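Local coordinates for adenine phosphoribosyltransferase, putative (Trypanosoma brucei brucei, PDB 5VN4), which probably catalyses the reversible transfer of a phosphoribosyl group between diphosphate and adenine, making AMP in purine salvage as a homodimer, at residues S148-A158 with A175-L186; I115-Y125 with E135-S143. All coordinates share one frame; numbering follows the deposited sequence. Where two conformers were deposited one is given.

Contact 1: S148-A158 with A175-L186; sequences SRVVLIDDVIA and ATLVEVAGILGL. With HSX (5-O-phosphono-alpha-D-ribofuranose), chain D; ADE (adenine), chain C.
Parallel pairing between 148-158 and 175-186 begins with Thr176, whose N gives a hydrogen bond to Ser148 O and whose O takes one from Val150 N at 2.8 Å. The ladder continues through Val150 O, Leu152 and Ala181. Asp155 O then accepts two amides, Ile183 N and Leu184 N, where the partner strand turns a corner at Ile183; pairing resumes as Leu184 O takes Ile157 N and Ile157 O takes Leu186 N.

Among the side chains, Val178 CG2 sits 3.7 Å above the plane of the Arg149 guanidinium, over its centre, in the conformer described. The bend of the arginine at chi3 (44°) folds its end back to this methyl, while NE bonds to Pro80 O. Leu177 and Leu152 meet at about a right angle through their CD1 methyls, 3.9 Å apart, and Ile157 CD1 presses tightly on Val180 CG1 at 3.5 Å.

Ligand contacts gather at the C-terminal ends of the two paired segments. Ribose O3 donates to Asp154 OD2 at 2.5 Å and O2 to Asp155 OD1 at 2.7 Å, while Ala158 N binds phosphate O2X. Arg90 forms a salt bridge with Asp155 OD2. Val156 CG2 and Leu186 CD1 border adenine. Asp154 and Asp155 belong to the PRPP-binding motif of type I phosphoribosyltransferases.

Strand 149-153 lies between 83-87 and 176-182, with 208-213 beyond the latter; helix 60-75 packs on Val151 and Ala181.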
loop_
_atom_site.group_PDB
_atom_site.type_symbol
_atom_site.label_atom_id
_atom_site.label_comp_id
_atom_site.label_asym_id
_atom_site.label_seq_id
_atom_site.Cartn_x
_atom_site.Cartn_y
_atom_site.Cartn_z
ATOM N N SER A 148 4.196 -8.109 -21.936
ATOM C CA SER A 148 3.268 -7.977 -20.827
ATOM C C SER A 148 2.050 -7.155 -21.232
ATOM O O SER A 148 2.111 -6.298 -22.120
ATOM C CB SER A 148 3.969 -7.311 -19.644
ATOM O OG SER A 148 5.127 -8.047 -19.269
ATOM N N ARG A 149 0.932 -7.442 -20.571
ATOM C CA ARG A 149 -0.303 -6.678 -20.710
ATOM C C ARG A 149 -0.647 -6.157 -19.322
ATOM O O ARG A 149 -1.037 -6.933 -18.441
ATOM C CB ARG A 149 -1.417 -7.554 -21.284
ATOM C CG ARG A 149 -1.234 -7.865 -22.775
ATOM C CD ARG A 149 -2.259 -8.865 -23.292
ATOM N NE ARG A 149 -3.607 -8.563 -22.817
ATOM C CZ ARG A 149 -4.443 -7.715 -23.409
ATOM N NH1 ARG A 149 -4.075 -7.069 -24.509
ATOM N NH2 ARG A 149 -5.650 -7.512 -22.895
ATOM N N VAL A 150 -0.484 -4.852 -19.119
ATOM C CA VAL A 150 -0.494 -4.308 -17.769
ATOM C C VAL A 150 -1.668 -3.367 -17.519
ATOM O O VAL A 150 -2.199 -2.715 -18.425
ATOM C CB VAL A 150 0.854 -3.641 -17.411
ATOM C CG1 VAL A 150 2.013 -4.571 -17.725
ATOM C CG2 VAL A 150 1.012 -2.332 -18.136
ATOM N N VAL A 151 -2.056 -3.296 -16.250
ATOM C CA VAL A 151 -2.997 -2.301 -15.748
ATOM C C VAL A 151 -2.248 -1.439 -14.746
ATOM O O VAL A 151 -1.543 -1.970 -13.883
ATOM C CB VAL A 151 -4.203 -2.981 -15.069
ATOM C CG1 VAL A 151 -5.045 -1.971 -14.276
ATOM C CG2 VAL A 151 -5.045 -3.705 -16.097
ATOM N N LEU A 152 -2.386 -0.117 -14.867
ATOM C CA LEU A 152 -1.899 0.826 -13.862
ATOM C C LEU A 152 -3.036 1.140 -12.898
ATOM O O LEU A 152 -4.156 1.414 -13.337
ATOM C CB LEU A 152 -1.460 2.127 -14.537
ATOM C CG LEU A 152 -0.148 2.072 -15.313
ATOM C CD1 LEU A 152 -0.024 3.305 -16.204
ATOM C CD2 LEU A 152 1.025 1.958 -14.369
ATOM N N ILE A 153 -2.762 1.101 -11.588
ATOM C CA ILE A 153 -3.796 1.363 -10.590
ATOM C C ILE A 153 -3.316 2.374 -9.551
ATOM O O ILE A 153 -2.164 2.334 -9.100
ATOM C CB ILE A 153 -4.335 0.065 -9.940
ATOM C CG1 ILE A 153 -5.584 0.350 -9.095
ATOM C CG2 ILE A 153 -3.258 -0.640 -9.108
ATOM C CD1 ILE A 153 -6.379 -0.896 -8.743
ATOM N N ASP A 154 -4.214 3.290 -9.186
ATOM C CA ASP A 154 -3.997 4.256 -8.117
ATOM C C ASP A 154 -5.339 4.493 -7.437
ATOM O O ASP A 154 -6.369 3.980 -7.880
ATOM C CB ASP A 154 -3.416 5.553 -8.683
ATOM C CG ASP A 154 -2.507 6.265 -7.708
ATOM O OD1 ASP A 154 -2.469 5.868 -6.517
ATOM O OD2 ASP A 154 -1.812 7.208 -8.153
ATOM N N ASP A 155 -5.341 5.287 -6.362
ATOM C CA ASP A 155 -6.634 5.638 -5.775
ATOM C C ASP A 155 -7.314 6.777 -6.537
ATOM O O ASP A 155 -8.429 6.616 -7.046
ATOM C CB ASP A 155 -6.558 5.872 -4.255
ATOM C CG ASP A 155 -5.811 7.133 -3.860
ATOM O OD1 ASP A 155 -4.831 7.511 -4.544
ATOM O OD2 ASP A 155 -6.196 7.723 -2.817
ATOM N N VAL A 156 -6.644 7.923 -6.657
ATOM C CA VAL A 156 -7.214 9.126 -7.259
ATOM C C VAL A 156 -6.485 9.414 -8.561
ATOM O O VAL A 156 -5.255 9.327 -8.625
ATOM C CB VAL A 156 -7.078 10.328 -6.303
ATOM C CG1 VAL A 156 -7.603 11.612 -6.964
ATOM C CG2 VAL A 156 -7.807 10.059 -4.995
ATOM N N ILE A 157 -7.243 9.781 -9.590
ATOM C CA ILE A 157 -6.707 10.400 -10.799
ATOM C C ILE A 157 -7.227 11.828 -10.838
ATOM O O ILE A 157 -8.443 12.053 -10.906
ATOM C CB ILE A 157 -7.079 9.621 -12.070
ATOM C CG1 ILE A 157 -6.530 8.185 -11.995
ATOM C CG2 ILE A 157 -6.515 10.350 -13.296
ATOM C CD1 ILE A 157 -6.988 7.280 -13.084
ATOM N N ALA A 158 -6.305 12.791 -10.742
ATOM C CA ALA A 158 -6.656 14.200 -10.695
ATOM C C ALA A 158 -6.106 14.836 -11.965
ATOM O O ALA A 158 -6.748 14.739 -13.024
ATOM C CB ALA A 158 -6.169 14.824 -9.380
ATOM N N ALA A 175 5.706 -2.495 -23.136
ATOM C CA ALA A 175 4.579 -3.342 -22.784
ATOM C C ALA A 175 3.269 -2.747 -23.295
ATOM O O ALA A 175 3.178 -1.563 -23.637
ATOM C CB ALA A 175 4.493 -3.493 -21.267
ATOM N N THR A 176 2.241 -3.588 -23.340
ATOM C CA THR A 176 0.903 -3.140 -23.703
ATOM C C THR A 176 0.198 -2.622 -22.457
ATOM O O THR A 176 0.105 -3.333 -21.449
ATOM C CB THR A 176 0.112 -4.286 -24.329
ATOM O OG1 THR A 176 0.717 -4.646 -25.578
ATOM C CG2 THR A 176 -1.336 -3.873 -24.571
ATOM N N LEU A 177 -0.279 -1.381 -22.517
ATOM C CA LEU A 177 -1.055 -0.800 -21.428
ATOM C C LEU A 177 -2.526 -1.055 -21.731
ATOM O O LEU A 177 -3.079 -0.503 -22.689
ATOM C CB LEU A 177 -0.752 0.690 -21.286
ATOM C CG LEU A 177 -1.527 1.429 -20.188
ATOM C CD1 LEU A 177 -1.346 0.765 -18.820
ATOM C CD2 LEU A 177 -1.125 2.894 -20.127
ATOM N N VAL A 178 -3.150 -1.921 -20.933
ATOM C CA VAL A 178 -4.530 -2.316 -21.189
ATOM C C VAL A 178 -5.508 -1.275 -20.665
ATOM O O VAL A 178 -6.470 -0.909 -21.350
ATOM C CB VAL A 178 -4.785 -3.707 -20.581
ATOM C CG1 VAL A 178 -6.240 -4.123 -20.762
ATOM C CG2 VAL A 178 -3.849 -4.732 -21.201
ATOM N N GLU A 179 -5.291 -0.788 -19.447
ATOM C CA GLU A 179 -6.259 0.076 -18.800
ATOM C C GLU A 179 -5.562 0.792 -17.662
ATOM O O GLU A 179 -4.578 0.297 -17.100
ATOM C CB GLU A 179 -7.421 -0.762 -18.252
ATOM C CG GLU A 179 -8.565 0.007 -17.662
ATOM C CD GLU A 179 -9.828 -0.820 -17.621
ATOM O OE1 GLU A 179 -10.422 -1.045 -18.697
ATOM O OE2 GLU A 179 -10.227 -1.239 -16.520
ATOM N N VAL A 180 -6.103 1.960 -17.333
ATOM C CA VAL A 180 -5.748 2.733 -16.154
ATOM C C VAL A 180 -6.943 2.669 -15.211
ATOM O O VAL A 180 -8.078 2.916 -15.634
ATOM C CB VAL A 180 -5.451 4.183 -16.575
ATOM C CG1 VAL A 180 -5.582 5.145 -15.414
ATOM C CG2 VAL A 180 -4.072 4.268 -17.237
ATOM N N ALA A 181 -6.694 2.313 -13.947
ATOM C CA ALA A 181 -7.754 2.053 -12.975
ATOM C C ALA A 181 -7.587 2.919 -11.733
ATOM O O ALA A 181 -6.470 3.131 -11.252
ATOM C CB ALA A 181 -7.755 0.582 -12.535
ATOM N N GLY A 182 -8.713 3.381 -11.187
ATOM C CA GLY A 182 -8.707 4.084 -9.918
ATOM C C GLY A 182 -10.071 4.016 -9.263
ATOM O O GLY A 182 -11.027 3.477 -9.824
ATOM N N ILE A 183 -10.164 4.590 -8.063
ATOM C CA ILE A 183 -11.461 4.671 -7.397
ATOM C C ILE A 183 -12.110 6.051 -7.462
ATOM O O ILE A 183 -13.333 6.148 -7.278
ATOM C CB ILE A 183 -11.460 4.106 -5.957
ATOM C CG1 ILE A 183 -10.494 4.878 -5.045
ATOM C CG2 ILE A 183 -11.158 2.612 -5.993
ATOM C CD1 ILE A 183 -10.625 4.494 -3.574
ATOM N N LEU A 184 -11.343 7.108 -7.748
ATOM C CA LEU A 184 -11.880 8.466 -7.798
ATOM C C LEU A 184 -11.209 9.218 -8.936
ATOM O O LEU A 184 -9.986 9.386 -8.937
ATOM C CB LEU A 184 -11.642 9.191 -6.469
ATOM C CG LEU A 184 -12.060 10.660 -6.440
ATOM C CD1 LEU A 184 -13.552 10.825 -6.669
ATOM C CD2 LEU A 184 -11.660 11.272 -5.125
ATOM N N GLY A 185 -12.008 9.669 -9.897
ATOM C CA GLY A 185 -11.502 10.474 -10.994
ATOM C C GLY A 185 -12.108 11.855 -10.926
ATOM O O GLY A 185 -13.335 11.989 -10.849
ATOM N N LEU A 186 -11.276 12.895 -10.913
ATOM C CA LEU A 186 -11.782 14.268 -10.873
ATOM C C LEU A 186 -11.853 14.718 -12.326
ATOM O O LEU A 186 -10.899 15.269 -12.881
ATOM C CB LEU A 186 -10.877 15.145 -10.020
ATOM C CG LEU A 186 -10.666 14.633 -8.584
ATOM C CD1 LEU A 186 -9.725 15.530 -7.810
ATOM C CD2 LEU A 186 -11.990 14.485 -7.850
HETATM C C1 HSX D . -1.945 11.426 -4.925
HETATM O O4 HSX D . -1.784 12.097 -6.187
HETATM C C2 HSX D . -2.839 10.247 -5.261
HETATM O O2 HSX D . -2.708 9.185 -4.307
HETATM C C3 HSX D . -2.382 9.871 -6.654
HETATM O O3 HSX D . -1.152 9.122 -6.610
HETATM C C4 HSX D . -2.086 11.226 -7.278
HETATM C C5 HSX D . -3.256 11.775 -8.095
HETATM O O5 HSX D . -2.995 13.118 -8.509
HETATM P "P'" HSX D . -2.562 13.464 -10.033
HETATM O O1X HSX D . -1.122 13.033 -10.238
HETATM O O2X HSX D . -3.528 12.746 -10.935
HETATM O O3X HSX D . -2.736 14.969 -10.081
HETATM O O1 HSX D . -0.669 10.972 -4.456
HETATM N N9 ADE C . -4.521 13.202 -4.907
HETATM C C8 ADE C . -4.554 14.204 -5.827
HETATM N N7 ADE C . -5.586 15.008 -5.697
HETATM C C5 ADE C . -6.278 14.491 -4.619
HETATM C C6 ADE C . -7.474 14.890 -3.974
HETATM N N6 ADE C . -8.212 15.954 -4.348
HETATM N N1 ADE C . -7.885 14.154 -2.922
HETATM C C2 ADE C . -7.152 13.093 -2.554
HETATM N N3 ADE C . -6.017 12.627 -3.075
HETATM C C4 ADE C . -5.634 13.377 -4.120
HETATM O O HOH W 1 2.462 -6.770 -24.792
HETATM O O HOH W 2 -1.530 -6.783 -26.878
HETATM O O HOH W 3 -9.016 13.659 -14.023
#

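Contact 2: I115-Y125 with E135-S143; sequences IAGVIIKSEPY and ECMTVRFGS
Ser122 OG joins two chain segments: it accepts Met137 N at 3.0 Å and donates to Glu123 O at 2.7 Å. With chi1 at 74°, OG lies between the serine's own backbone N and carbonyl carbon, turned to Met137, whose O in turn receives Ser122 N in a nearly straight bond. The serine thus grips both polar backbone atoms of Met137.

From there the antiparallel ladder continues through Ile120 and Val139, a hydrogen-bonded pair, to Phe141 N on Val118 O. Ile120 CD1 meets the edge of the Phe141 ring at CD1, 3.9 Å away, and Ile119 CD1 packs obliquely against Thr138 CB. Ile115 CD1 lies beside Thr138 OG1, a hydroxyl bonded to Arg110 O.

At the other end, Glu135 O stands 3.5 Å above one face of the Tyr125 ring, offset toward the rim, and also accepts Tyr125 N in its carbonyl plane; Cys136 C and Met137 N lie at the ring edge. Met137 SD approaches obliquely, 5.1 Å from the Tyr125 ring centroid, in a Met-aromatic contact, and CE touches Tyr125 CE2.

Arg140, in the conformer described, reaches Glu58 of the second subunit in a salt bridge, and residues Ile119 to Lys121 pair in parallel with a strand of that chain. Such a two-stranded antiparallel excursion from the core sheet is consistent with the flexible-loop hairpin of type I phosphoribosyltransferases.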
loop_
_atom_site.group_PDB
_atom_site.type_symbol
_atom_site.label_atom_id
_atom_site.label_comp_id
_atom_site.label_asym_id
_atom_site.label_seq_id
_atom_site.Cartn_x
_atom_site.Cartn_y
_atom_site.Cartn_z
ATOM N N ILE A 115 13.227 1.207 -4.356
ATOM C CA ILE A 115 13.302 -0.135 -4.927
ATOM C C ILE A 115 14.764 -0.514 -5.086
ATOM O O ILE A 115 15.580 0.304 -5.530
ATOM C CB ILE A 115 12.602 -0.175 -6.298
ATOM C CG1 ILE A 115 11.162 0.313 -6.192
ATOM C CG2 ILE A 115 12.683 -1.577 -6.906
ATOM C CD1 ILE A 115 10.465 0.381 -7.536
ATOM N N ALA A 116 15.091 -1.764 -4.762
ATOM C CA ALA A 116 16.442 -2.286 -4.900
ATOM C C ALA A 116 16.667 -2.890 -6.287
ATOM O O ALA A 116 15.725 -3.199 -7.020
ATOM C CB ALA A 116 16.693 -3.350 -3.835
ATOM N N GLY A 117 17.944 -3.077 -6.631
ATOM C CA GLY A 117 18.311 -3.621 -7.930
ATOM C C GLY A 117 18.411 -2.554 -9.009
ATOM O O GLY A 117 18.537 -1.354 -8.740
ATOM N N VAL A 118 18.356 -3.008 -10.258
ATOM C CA VAL A 118 18.341 -2.094 -11.397
ATOM C C VAL A 118 16.919 -1.588 -11.582
ATOM O O VAL A 118 15.970 -2.377 -11.624
ATOM C CB VAL A 118 18.859 -2.794 -12.662
ATOM C CG1 VAL A 118 18.750 -1.868 -13.870
ATOM C CG2 VAL A 118 20.308 -3.246 -12.465
ATOM N N ILE A 119 16.763 -0.269 -11.669
ATOM C CA ILE A 119 15.440 0.336 -11.729
ATOM C C ILE A 119 15.400 1.378 -12.836
ATOM O O ILE A 119 16.420 1.978 -13.188
ATOM C CB ILE A 119 14.987 0.932 -10.373
ATOM C CG1 ILE A 119 15.842 2.144 -9.991
ATOM C CG2 ILE A 119 15.048 -0.122 -9.282
ATOM C CD1 ILE A 119 15.444 2.774 -8.653
ATOM N N ILE A 120 14.204 1.578 -13.394
ATOM C CA ILE A 120 13.953 2.572 -14.433
ATOM C C ILE A 120 13.273 3.764 -13.778
ATOM O O ILE A 120 12.327 3.588 -13.006
ATOM C CB ILE A 120 13.042 1.997 -15.530
ATOM C CG1 ILE A 120 13.559 0.653 -16.044
ATOM C CG2 ILE A 120 12.864 3.008 -16.661
ATOM C CD1 ILE A 120 12.543 -0.058 -16.897
ATOM N N LYS A 121 13.730 4.973 -14.095
ATOM C CA LYS A 121 13.145 6.189 -13.541
ATOM C C LYS A 121 12.363 6.945 -14.607
ATOM O O LYS A 121 12.797 7.050 -15.762
ATOM C CB LYS A 121 14.218 7.101 -12.936
ATOM C CG LYS A 121 15.175 7.721 -13.931
ATOM C CD LYS A 121 16.060 8.764 -13.258
ATOM C CE LYS A 121 17.138 9.279 -14.203
ATOM N NZ LYS A 121 17.982 10.341 -13.581
ATOM N N SER A 122 11.201 7.461 -14.214
ATOM C CA SER A 122 10.376 8.291 -15.080
ATOM C C SER A 122 10.968 9.695 -15.182
ATOM O O SER A 122 11.962 10.030 -14.534
ATOM C CB SER A 122 8.962 8.383 -14.510
ATOM O OG SER A 122 8.934 9.229 -13.368
ATOM N N GLU A 123 10.335 10.543 -15.991
ATOM C CA GLU A 123 10.589 11.968 -15.884
ATOM C C GLU A 123 10.026 12.491 -14.562
ATOM O O GLU A 123 9.124 11.886 -13.977
ATOM C CB GLU A 123 9.898 12.697 -17.030
ATOM C CG GLU A 123 10.459 12.364 -18.387
ATOM C CD GLU A 123 11.840 12.948 -18.598
ATOM O OE1 GLU A 123 12.115 14.037 -18.052
ATOM O OE2 GLU A 123 12.651 12.315 -19.305
ATOM N N PRO A 124 10.533 13.621 -14.069
ATOM C CA PRO A 124 9.961 14.192 -12.841
ATOM C C PRO A 124 8.457 14.399 -12.980
ATOM O O PRO A 124 7.966 14.873 -14.010
ATOM C CB PRO A 124 10.707 15.524 -12.694
ATOM C CG PRO A 124 12.018 15.284 -13.389
ATOM C CD PRO A 124 11.656 14.431 -14.576
ATOM N N TYR A 125 7.715 14.009 -11.950
ATOM C CA TYR A 125 6.262 14.021 -12.025
ATOM C C TYR A 125 5.682 15.306 -11.441
ATOM O O TYR A 125 6.360 16.090 -10.774
ATOM C CB TYR A 125 5.647 12.779 -11.366
ATOM C CG TYR A 125 5.937 12.581 -9.888
ATOM C CD1 TYR A 125 5.332 13.376 -8.918
ATOM C CD2 TYR A 125 6.780 11.562 -9.463
ATOM C CE1 TYR A 125 5.583 13.173 -7.563
ATOM C CE2 TYR A 125 7.037 11.353 -8.122
ATOM C CZ TYR A 125 6.438 12.159 -7.174
ATOM O OH TYR A 125 6.696 11.938 -5.838
ATOM N N GLU A 135 11.671 14.679 -7.833
ATOM C CA GLU A 135 11.020 13.402 -7.567
ATOM C C GLU A 135 10.502 12.767 -8.852
ATOM O O GLU A 135 9.796 13.407 -9.637
ATOM C CB GLU A 135 9.867 13.590 -6.578
ATOM C CG GLU A 135 10.281 14.135 -5.216
ATOM C CD GLU A 135 11.312 13.268 -4.509
ATOM O OE1 GLU A 135 12.057 13.807 -3.662
ATOM O OE2 GLU A 135 11.383 12.052 -4.791
ATOM N N CYS A 136 10.850 11.498 -9.054
ATOM C CA CYS A 136 10.373 10.693 -10.166
ATOM C C CYS A 136 9.783 9.408 -9.604
ATOM O O CYS A 136 10.003 9.055 -8.442
ATOM C CB CYS A 136 11.515 10.325 -11.125
ATOM S SG CYS A 136 12.468 11.716 -11.764
ATOM N N MET A 137 9.023 8.702 -10.441
ATOM C CA MET A 137 8.610 7.340 -10.129
ATOM C C MET A 137 9.590 6.354 -10.747
ATOM O O MET A 137 10.224 6.635 -11.770
ATOM C CB MET A 137 7.208 7.054 -10.665
ATOM C CG MET A 137 6.101 7.788 -9.921
ATOM S SD MET A 137 5.978 7.241 -8.204
ATOM C CE MET A 137 4.693 8.335 -7.598
ATOM N N THR A 138 9.710 5.190 -10.113
ATOM C CA THR A 138 10.621 4.152 -10.574
ATOM C C THR A 138 9.921 2.799 -10.546
ATOM O O THR A 138 8.923 2.605 -9.850
ATOM C CB THR A 138 11.907 4.088 -9.734
ATOM O OG1 THR A 138 11.568 3.810 -8.371
ATOM C CG2 THR A 138 12.678 5.402 -9.812
ATOM N N VAL A 139 10.473 1.857 -11.309
ATOM C CA VAL A 139 9.993 0.478 -11.341
ATOM C C VAL A 139 11.197 -0.433 -11.531
ATOM O O VAL A 139 12.192 -0.053 -12.157
ATOM C CB VAL A 139 8.917 0.280 -12.439
ATOM C CG1 VAL A 139 9.536 0.294 -13.839
ATOM C CG2 VAL A 139 8.104 -0.977 -12.186
ATOM N N ARG A 140 11.122 -1.639 -10.971
ATOM C CA ARG A 140 12.221 -2.590 -11.076
ATOM C C ARG A 140 12.373 -3.042 -12.524
ATOM O O ARG A 140 11.392 -3.437 -13.158
ATOM C CB ARG A 140 11.911 -3.804 -10.196
ATOM C CG ARG A 140 13.108 -4.640 -9.789
ATOM C CD ARG A 140 12.691 -5.768 -8.842
ATOM N NE ARG A 140 11.778 -6.711 -9.487
ATOM C CZ ARG A 140 12.167 -7.669 -10.325
ATOM N NH1 ARG A 140 13.453 -7.818 -10.620
ATOM N NH2 ARG A 140 11.273 -8.479 -10.873
ATOM N N PHE A 141 13.595 -2.990 -13.044
ATOM C CA PHE A 141 13.852 -3.549 -14.361
ATOM C C PHE A 141 13.686 -5.062 -14.306
ATOM O O PHE A 141 14.167 -5.719 -13.376
ATOM C CB PHE A 141 15.263 -3.204 -14.826
ATOM C CG PHE A 141 15.551 -3.660 -16.223
ATOM C CD1 PHE A 141 15.129 -2.910 -17.307
ATOM C CD2 PHE A 141 16.220 -4.853 -16.459
ATOM C CE1 PHE A 141 15.380 -3.327 -18.598
ATOM C CE2 PHE A 141 16.474 -5.275 -17.753
ATOM C CZ PHE A 141 16.050 -4.509 -18.822
ATOM N N GLY A 142 12.977 -5.610 -15.283
ATOM C CA GLY A 142 12.730 -7.032 -15.344
ATOM C C GLY A 142 11.448 -7.491 -14.689
ATOM O O GLY A 142 11.153 -8.695 -14.718
ATOM N N SER A 143 10.677 -6.581 -14.093
ATOM C CA SER A 143 9.404 -6.960 -13.490
ATOM C C SER A 143 8.310 -7.185 -14.524
ATOM O O SER A 143 7.333 -7.882 -14.231
ATOM C CB SER A 143 8.974 -5.920 -12.453
ATOM O OG SER A 143 8.966 -4.614 -13.007
HETATM O O HOH W 4 15.991 -5.077 -11.469
HETATM O O HOH W 5 8.638 15.948 -9.400
#

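How the contacts relate
Contact 2 closes before contact 1 opens, and strand 138-140 leads directly on to strand 149-153, so the chain passes from a peripheral hairpin into the core sheet. Their centres lie 17 Å apart and their nearest atoms about 6 Å, without touching. Contact 1 is central and parallel, whereas contact 2 is an antiparallel pair at the dimer interface. Helix 161-172, which crosses over between the two strands of contact 1, also packs against Ile120 and Ser122 of contact 2. Both border one reaction site: contact 1 binds ribose phosphate and borders adenine, while in contact 2 the side chain of Tyr125 comes to about 5 Å from a bound pyrophosphate.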